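Local coordinates for protein BIFUNCTIONAL PROTEIN Proline utilization A (PutA) (PDB 5UX5) that probably oxidises proline to glutamate in two steps, with an FAD-dependent proline dehydrogenase domain and an NAD-dependent aldehyde dehydrogenase domain, at residues A266-A279 and V326-L338. Sequence-based numbering, arbitrary orientation.
With FAD (flavin-adenine dinucleotide), chain E.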
loop_
_atom_site.group_PDB
_atom_site.type_symbol
_atom_site.label_atom_id
_atom_site.label_comp_id
_atom_site.label_asym_id
_atom_site.label_seq_id
_atom_site.Cartn_x
_atom_site.Cartn_y
_atom_site.Cartn_z
ATOM N N ALA A 266 -17.696 18.571 -7.867
ATOM C CA ALA A 266 -18.950 18.507 -7.123
ATOM C C ALA A 266 -19.238 17.137 -6.516
ATOM O O ALA A 266 -20.052 17.069 -5.592
ATOM C CB ALA A 266 -20.135 18.869 -8.021
ATOM N N TYR A 267 -18.592 16.050 -6.965
ATOM C CA TYR A 267 -18.896 14.792 -6.291
ATOM C C TYR A 267 -18.238 14.698 -4.918
ATOM O O TYR A 267 -18.497 13.741 -4.178
ATOM C CB TYR A 267 -18.557 13.570 -7.175
ATOM C CG TYR A 267 -17.090 13.230 -7.455
ATOM C CD1 TYR A 267 -16.041 13.880 -6.805
ATOM C CD2 TYR A 267 -16.765 12.245 -8.390
ATOM C CE1 TYR A 267 -14.724 13.544 -7.055
ATOM C CE2 TYR A 267 -15.439 11.914 -8.653
ATOM C CZ TYR A 267 -14.422 12.567 -7.986
ATOM O OH TYR A 267 -13.096 12.244 -8.233
ATOM N N LEU A 268 -17.421 15.667 -4.541
ATOM C CA LEU A 268 -16.928 15.728 -3.178
ATOM C C LEU A 268 -17.885 16.552 -2.336
ATOM O O LEU A 268 -18.029 17.757 -2.580
ATOM C CB LEU A 268 -15.544 16.321 -3.143
ATOM C CG LEU A 268 -14.506 15.563 -3.956
ATOM C CD1 LEU A 268 -13.199 16.231 -3.694
ATOM C CD2 LEU A 268 -14.467 14.097 -3.509
ATOM N N PRO A 269 -18.566 15.965 -1.368
ATOM C CA PRO A 269 -19.459 16.775 -0.533
ATOM C C PRO A 269 -18.743 17.967 0.092
ATOM O O PRO A 269 -19.316 19.052 0.167
ATOM C CB PRO A 269 -19.964 15.771 0.510
ATOM C CG PRO A 269 -19.012 14.635 0.446
ATOM C CD PRO A 269 -18.568 14.548 -0.968
ATOM N N ASP A 270 -17.501 17.807 0.529
ATOM C CA ASP A 270 -16.823 18.914 1.184
ATOM C C ASP A 270 -16.324 19.973 0.195
ATOM O O ASP A 270 -15.701 20.953 0.618
ATOM C CB ASP A 270 -15.688 18.381 2.065
ATOM C CG ASP A 270 -14.822 17.335 1.363
ATOM O OD1 ASP A 270 -15.341 16.573 0.518
ATOM O OD2 ASP A 270 -13.611 17.275 1.660
ATOM N N SER A 271 -16.577 19.813 -1.106
ATOM C CA SER A 271 -16.282 20.893 -2.039
ATOM C C SER A 271 -17.303 22.014 -1.940
ATOM O O SER A 271 -17.022 23.127 -2.376
ATOM C CB SER A 271 -16.198 20.376 -3.482
ATOM O OG SER A 271 -17.474 20.132 -4.032
ATOM N N PHE A 272 -18.473 21.759 -1.358
ATOM C CA PHE A 272 -19.364 22.867 -1.058
ATOM C C PHE A 272 -18.744 23.770 0.005
ATOM O O PHE A 272 -18.881 24.996 -0.060
ATOM C CB PHE A 272 -20.744 22.355 -0.623
ATOM C CG PHE A 272 -21.690 23.458 -0.219
ATOM C CD1 PHE A 272 -22.019 24.472 -1.108
ATOM C CD2 PHE A 272 -22.225 23.498 1.061
ATOM C CE1 PHE A 272 -22.870 25.493 -0.734
ATOM C CE2 PHE A 272 -23.068 24.519 1.438
ATOM C CZ PHE A 272 -23.392 25.520 0.537
ATOM N N GLN A 273 -18.066 23.189 0.996
ATOM C CA GLN A 273 -17.360 24.030 1.954
ATOM C C GLN A 273 -16.188 24.742 1.292
ATOM O O GLN A 273 -15.925 25.911 1.580
ATOM C CB GLN A 273 -16.915 23.194 3.141
ATOM C CG GLN A 273 -18.087 22.639 3.890
ATOM C CD GLN A 273 -17.717 21.565 4.883
ATOM O OE1 GLN A 273 -16.653 20.944 4.792
ATOM N NE2 GLN A 273 -18.578 21.371 5.879
ATOM N N ALA A 274 -15.473 24.056 0.398
ATOM C CA ALA A 274 -14.394 24.700 -0.338
ATOM C C ALA A 274 -14.903 25.897 -1.133
ATOM O O ALA A 274 -14.235 26.932 -1.212
ATOM C CB ALA A 274 -13.718 23.684 -1.264
ATOM N N LEU A 275 -16.082 25.768 -1.738
ATOM C CA LEU A 275 -16.635 26.868 -2.518
ATOM C C LEU A 275 -16.931 28.066 -1.635
ATOM O O LEU A 275 -16.593 29.196 -1.985
ATOM C CB LEU A 275 -17.910 26.416 -3.234
ATOM C CG LEU A 275 -18.655 27.493 -4.015
ATOM C CD1 LEU A 275 -17.756 27.992 -5.123
ATOM C CD2 LEU A 275 -20.006 27.024 -4.566
ATOM N N GLN A 276 -17.523 27.838 -0.464
ATOM C CA GLN A 276 -17.818 28.953 0.426
ATOM C C GLN A 276 -16.540 29.657 0.858
ATOM O O GLN A 276 -16.479 30.895 0.903
ATOM C CB GLN A 276 -18.608 28.474 1.636
ATOM C CG GLN A 276 -20.002 28.025 1.292
ATOM C CD GLN A 276 -20.773 27.567 2.505
ATOM O OE1 GLN A 276 -21.620 28.294 3.018
ATOM N NE2 GLN A 276 -20.482 26.371 2.979
ATOM N N GLN A 277 -15.500 28.891 1.162
ATOM C CA GLN A 277 -14.266 29.529 1.577
ATOM C C GLN A 277 -13.643 30.300 0.424
ATOM O O GLN A 277 -13.138 31.413 0.619
ATOM C CB GLN A 277 -13.304 28.487 2.124
ATOM C CG GLN A 277 -12.121 29.051 2.865
ATOM C CD GLN A 277 -11.069 29.547 1.877
ATOM O OE1 GLN A 277 -11.042 29.096 0.731
ATOM N NE2 GLN A 277 -10.185 30.438 2.318
ATOM N N LEU A 278 -13.682 29.733 -0.785
ATOM C CA LEU A 278 -13.159 30.454 -1.939
ATOM C C LEU A 278 -13.990 31.692 -2.263
ATOM O O LEU A 278 -13.429 32.721 -2.659
ATOM C CB LEU A 278 -13.082 29.520 -3.148
ATOM C CG LEU A 278 -11.864 28.590 -3.178
ATOM C CD1 LEU A 278 -12.178 27.280 -3.848
ATOM C CD2 LEU A 278 -10.789 29.287 -3.935
ATOM N N ALA A 279 -15.307 31.648 -2.035
ATOM C CA ALA A 279 -16.131 32.822 -2.300
ATOM C C ALA A 279 -15.799 33.933 -1.322
ATOM O O ALA A 279 -15.732 35.107 -1.711
ATOM C CB ALA A 279 -17.618 32.475 -2.223
ATOM N N VAL A 326 -24.425 13.630 -6.577
ATOM C CA VAL A 326 -23.514 14.435 -7.367
ATOM C C VAL A 326 -24.290 15.455 -8.176
ATOM O O VAL A 326 -23.952 16.646 -8.209
ATOM C CB VAL A 326 -22.679 13.525 -8.272
ATOM C CG1 VAL A 326 -21.775 14.371 -9.113
ATOM C CG2 VAL A 326 -21.913 12.524 -7.424
ATOM N N ASP A 327 -25.313 14.989 -8.889
ATOM C CA ASP A 327 -26.146 15.909 -9.647
ATOM C C ASP A 327 -26.742 16.979 -8.741
ATOM O O ASP A 327 -26.830 18.148 -9.127
ATOM C CB ASP A 327 -27.251 15.131 -10.357
ATOM C CG ASP A 327 -26.743 14.377 -11.557
ATOM O OD1 ASP A 327 -25.693 14.764 -12.125
ATOM O OD2 ASP A 327 -27.433 13.436 -11.977
ATOM N N ALA A 328 -27.111 16.594 -7.512
ATOM C CA ALA A 328 -27.703 17.525 -6.557
ATOM C C ALA A 328 -26.700 18.576 -6.116
ATOM O O ALA A 328 -27.013 19.773 -6.087
ATOM C CB ALA A 328 -28.241 16.764 -5.347
ATOM N N ASN A 329 -25.506 18.139 -5.713
ATOM C CA ASN A 329 -24.494 19.076 -5.247
ATOM C C ASN A 329 -24.014 19.977 -6.378
ATOM O O ASN A 329 -23.647 21.131 -6.140
ATOM C CB ASN A 329 -23.323 18.303 -4.631
ATOM C CG ASN A 329 -22.387 19.195 -3.831
ATOM O OD1 ASN A 329 -22.836 20.077 -3.103
ATOM N ND2 ASN A 329 -21.088 18.956 -3.944
ATOM N N PHE A 330 -23.979 19.461 -7.607
ATOM C CA PHE A 330 -23.654 20.303 -8.747
ATOM C C PHE A 330 -24.644 21.460 -8.838
ATOM O O PHE A 330 -24.255 22.610 -9.054
ATOM C CB PHE A 330 -23.656 19.453 -10.017
ATOM C CG PHE A 330 -22.897 20.038 -11.172
ATOM C CD1 PHE A 330 -21.530 19.875 -11.275
ATOM C CD2 PHE A 330 -23.557 20.744 -12.175
ATOM C CE1 PHE A 330 -20.839 20.404 -12.368
ATOM C CE2 PHE A 330 -22.874 21.269 -13.256
ATOM C CZ PHE A 330 -21.522 21.090 -13.355
ATOM N N LEU A 331 -25.931 21.180 -8.623
ATOM C CA LEU A 331 -26.918 22.252 -8.625
ATOM C C LEU A 331 -26.783 23.139 -7.395
ATOM O O LEU A 331 -27.012 24.348 -7.481
ATOM C CB LEU A 331 -28.325 21.676 -8.717
ATOM C CG LEU A 331 -28.694 20.898 -9.981
ATOM C CD1 LEU A 331 -29.948 20.112 -9.721
ATOM C CD2 LEU A 331 -28.994 21.842 -11.087
ATOM N N ARG A 332 -26.437 22.568 -6.234
ATOM C CA ARG A 332 -26.279 23.410 -5.046
ATOM C C ARG A 332 -25.121 24.387 -5.207
ATOM O O ARG A 332 -25.242 25.569 -4.861
ATOM C CB ARG A 332 -26.083 22.574 -3.784
ATOM C CG ARG A 332 -25.864 23.429 -2.530
ATOM C CD ARG A 332 -25.795 22.604 -1.236
ATOM N NE ARG A 332 -24.777 21.556 -1.333
ATOM C CZ ARG A 332 -24.411 20.729 -0.350
ATOM N NH1 ARG A 332 -24.972 20.800 0.840
ATOM N NH2 ARG A 332 -23.479 19.812 -0.569
ATOM N N MET A 333 -23.991 23.921 -5.733
ATOM C CA MET A 333 -22.853 24.818 -5.857
ATOM C C MET A 333 -23.109 25.904 -6.889
ATOM O O MET A 333 -22.743 27.066 -6.684
ATOM C CB MET A 333 -21.587 24.034 -6.181
ATOM C CG MET A 333 -21.224 23.042 -5.094
ATOM S SD MET A 333 -19.480 22.583 -5.094
ATOM C CE MET A 333 -19.324 21.903 -6.713
ATOM N N MET A 334 -23.745 25.541 -7.996
ATOM C CA MET A 334 -24.164 26.517 -8.994
ATOM C C MET A 334 -25.081 27.567 -8.371
ATOM O O MET A 334 -24.848 28.779 -8.490
ATOM C CB MET A 334 -24.869 25.759 -10.108
ATOM C CG MET A 334 -25.328 26.503 -11.270
ATOM S SD MET A 334 -26.150 25.237 -12.232
ATOM C CE MET A 334 -27.533 24.952 -11.179
ATOM N N ASP A 335 -26.108 27.097 -7.667
ATOM C CA ASP A 335 -27.080 27.953 -7.005
ATOM C C ASP A 335 -26.410 28.990 -6.114
ATOM O O ASP A 335 -26.793 30.165 -6.107
ATOM C CB ASP A 335 -27.981 27.042 -6.171
ATOM C CG ASP A 335 -29.327 27.634 -5.877
ATOM O OD1 ASP A 335 -29.406 28.814 -5.460
ATOM O OD2 ASP A 335 -30.305 26.871 -6.040
ATOM N N TYR A 336 -25.423 28.563 -5.335
ATOM C CA TYR A 336 -24.820 29.426 -4.330
ATOM C C TYR A 336 -23.993 30.534 -4.976
ATOM O O TYR A 336 -23.994 31.681 -4.506
ATOM C CB TYR A 336 -23.959 28.567 -3.403
ATOM C CG TYR A 336 -23.143 29.290 -2.338
ATOM C CD1 TYR A 336 -21.946 29.931 -2.645
ATOM C CD2 TYR A 336 -23.532 29.250 -1.004
ATOM C CE1 TYR A 336 -21.201 30.567 -1.661
ATOM C CE2 TYR A 336 -22.792 29.870 -0.012
ATOM C CZ TYR A 336 -21.626 30.534 -0.343
ATOM O OH TYR A 336 -20.900 31.147 0.660
ATOM N N ILE A 337 -23.285 30.210 -6.059
ATOM C CA ILE A 337 -22.182 31.043 -6.512
ATOM C C ILE A 337 -22.662 32.029 -7.574
ATOM O O ILE A 337 -22.089 33.117 -7.720
ATOM C CB ILE A 337 -21.021 30.153 -7.018
ATOM C CG1 ILE A 337 -19.680 30.876 -6.926
ATOM C CG2 ILE A 337 -21.265 29.666 -8.420
ATOM C CD1 ILE A 337 -19.329 31.238 -5.526
ATOM N N LEU A 338 -23.716 31.668 -8.315
ATOM C CA LEU A 338 -24.277 32.532 -9.359
ATOM C C LEU A 338 -25.277 33.540 -8.779
ATOM O O LEU A 338 -26.478 33.517 -9.058
ATOM C CB LEU A 338 -24.919 31.696 -10.454
ATOM C CG LEU A 338 -23.955 31.184 -11.503
ATOM C CD1 LEU A 338 -24.741 30.442 -12.549
ATOM C CD2 LEU A 338 -23.169 32.345 -12.112
HETATM P PA FAD E . -23.089 13.141 -16.289
HETATM O O1A FAD E . -23.541 11.762 -16.882
HETATM O O2A FAD E . -24.101 14.083 -15.830
HETATM O O5B FAD E . -22.225 13.131 -15.085
HETATM C C5B FAD E . -21.342 12.046 -14.864
HETATM C C4B FAD E . -20.644 12.257 -13.534
HETATM O O4B FAD E . -21.459 11.858 -12.471
HETATM C C3B FAD E . -19.384 11.464 -13.395
HETATM O O3B FAD E . -18.263 12.001 -14.002
HETATM C C2B FAD E . -19.232 11.372 -11.920
HETATM O O2B FAD E . -18.501 12.429 -11.416
HETATM C C1B FAD E . -20.655 11.321 -11.445
HETATM N N9A FAD E . -21.100 9.972 -11.126
HETATM C C8A FAD E . -21.556 9.018 -12.025
HETATM N N7A FAD E . -21.855 7.882 -11.364
HETATM C C5A FAD E . -21.631 8.027 -9.999
HETATM C C6A FAD E . -21.786 7.197 -8.872
HETATM N N6A FAD E . -22.259 5.824 -8.942
HETATM N N1A FAD E . -21.470 7.685 -7.662
HETATM C C2A FAD E . -20.997 8.964 -7.528
HETATM N N3A FAD E . -20.835 9.795 -8.605
HETATM C C4A FAD E . -21.138 9.367 -9.836
HETATM N N1 FAD E . -12.908 16.191 -14.038
HETATM C C2 FAD E . -12.034 16.370 -12.905
HETATM O O2 FAD E . -12.099 15.459 -11.877
HETATM N N3 FAD E . -11.103 17.416 -12.905
HETATM C C4 FAD E . -11.025 18.327 -13.959
HETATM O O4 FAD E . -10.106 19.362 -13.929
HETATM C C4X FAD E . -12.032 18.253 -15.067
HETATM N N5 FAD E . -12.124 19.224 -16.058
HETATM C C5X FAD E . -13.111 19.147 -17.050
HETATM C C6 FAD E . -13.207 20.124 -18.060
HETATM C C7 FAD E . -14.195 20.010 -19.031
HETATM C C7M FAD E . -14.317 21.030 -20.125
HETATM C C8 FAD E . -15.091 18.972 -19.010
HETATM C C8M FAD E . -16.152 18.858 -20.057
HETATM C C9 FAD E . -15.001 18.005 -18.020
HETATM C C9A FAD E . -14.021 18.096 -17.050
HETATM N N10 FAD E . -13.972 17.092 -16.039
HETATM C C10 FAD E . -12.981 17.155 -15.036
HETATM C "C1'" FAD E . -14.915 15.960 -16.083
HETATM C "C2'" FAD E . -16.134 16.049 -15.204
HETATM O "O2'" FAD E . -15.733 15.967 -13.884
HETATM C "C3'" FAD E . -17.080 14.899 -15.615
HETATM O "O3'" FAD E . -16.444 13.711 -15.342
HETATM C "C4'" FAD E . -17.554 14.840 -17.071
HETATM O "O4'" FAD E . -17.558 16.071 -17.700
HETATM C "C5'" FAD E . -18.899 14.100 -17.256
HETATM O "O5'" FAD E . -19.943 14.470 -16.364
HETATM P P FAD E . -21.303 15.229 -16.812
HETATM O O1P FAD E . -21.737 16.507 -15.999
HETATM O O2P FAD E . -20.996 15.361 -18.354
HETATM O O3P FAD E . -22.394 14.090 -17.186
#
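Phe272 is a knob that drops into a hollow of helix 323-337 lined by Asn329, Arg332, Met333 and Tyr336. With CG anti to the backbone N (chi1 177°), its ring projects straight across to the other helix. The guanidinium of Arg332 stacks on one face of the ring, nearly parallel to it, their centres 4.2 Å apart, and CD of the arginine sits almost directly over the ring centre. The CE1 edge of Phe272 turns to the face of Tyr336 in an offset edge-to-face pair, planes at 90°. Tyr336 returns the fit, wedging as a knob among Phe272, Leu275, Gln276 and Ala279, with the CG of Gln276 resting 3.3 Å from the tyrosine OH. Beside these two knobs, Leu275 CD1 meets Ile337 CD1 at 3.6 Å, while its CD2 lies against the backbone and CB of Met333. Met333 SD lies against Ser271 OG, and the bend beyond it brings CE to 3.4 Å from the CB of Ala266, which also touches the rim of the Phe330 ring. At this end Asn329 ND2 donates a nearly straight hydrogen bond of 2.7 Å to a lone pair of Ala266 O, and Arg332 holds the amide's OD1 side-on through NE and NH2. Arg332 NH2 is also bonded to Ala455 O. These helices, 11° from parallel, are neighbours on the outside of the proline dehydrogenase barrel; helix 271-287 follows strand 260-265, while helix 323-337 leads on to strand 345-350. In the loop before helix 271-287, Tyr267 CB packs on Val326 CG2, which reaches the FAD pocket, 3.2 Å from FAD N3A. The buried asparagine thus has both ends of its amide engaged, one holding that loop and the other fixing the arginine that stacks on Phe272, so amide, guanidinium and ring are coupled.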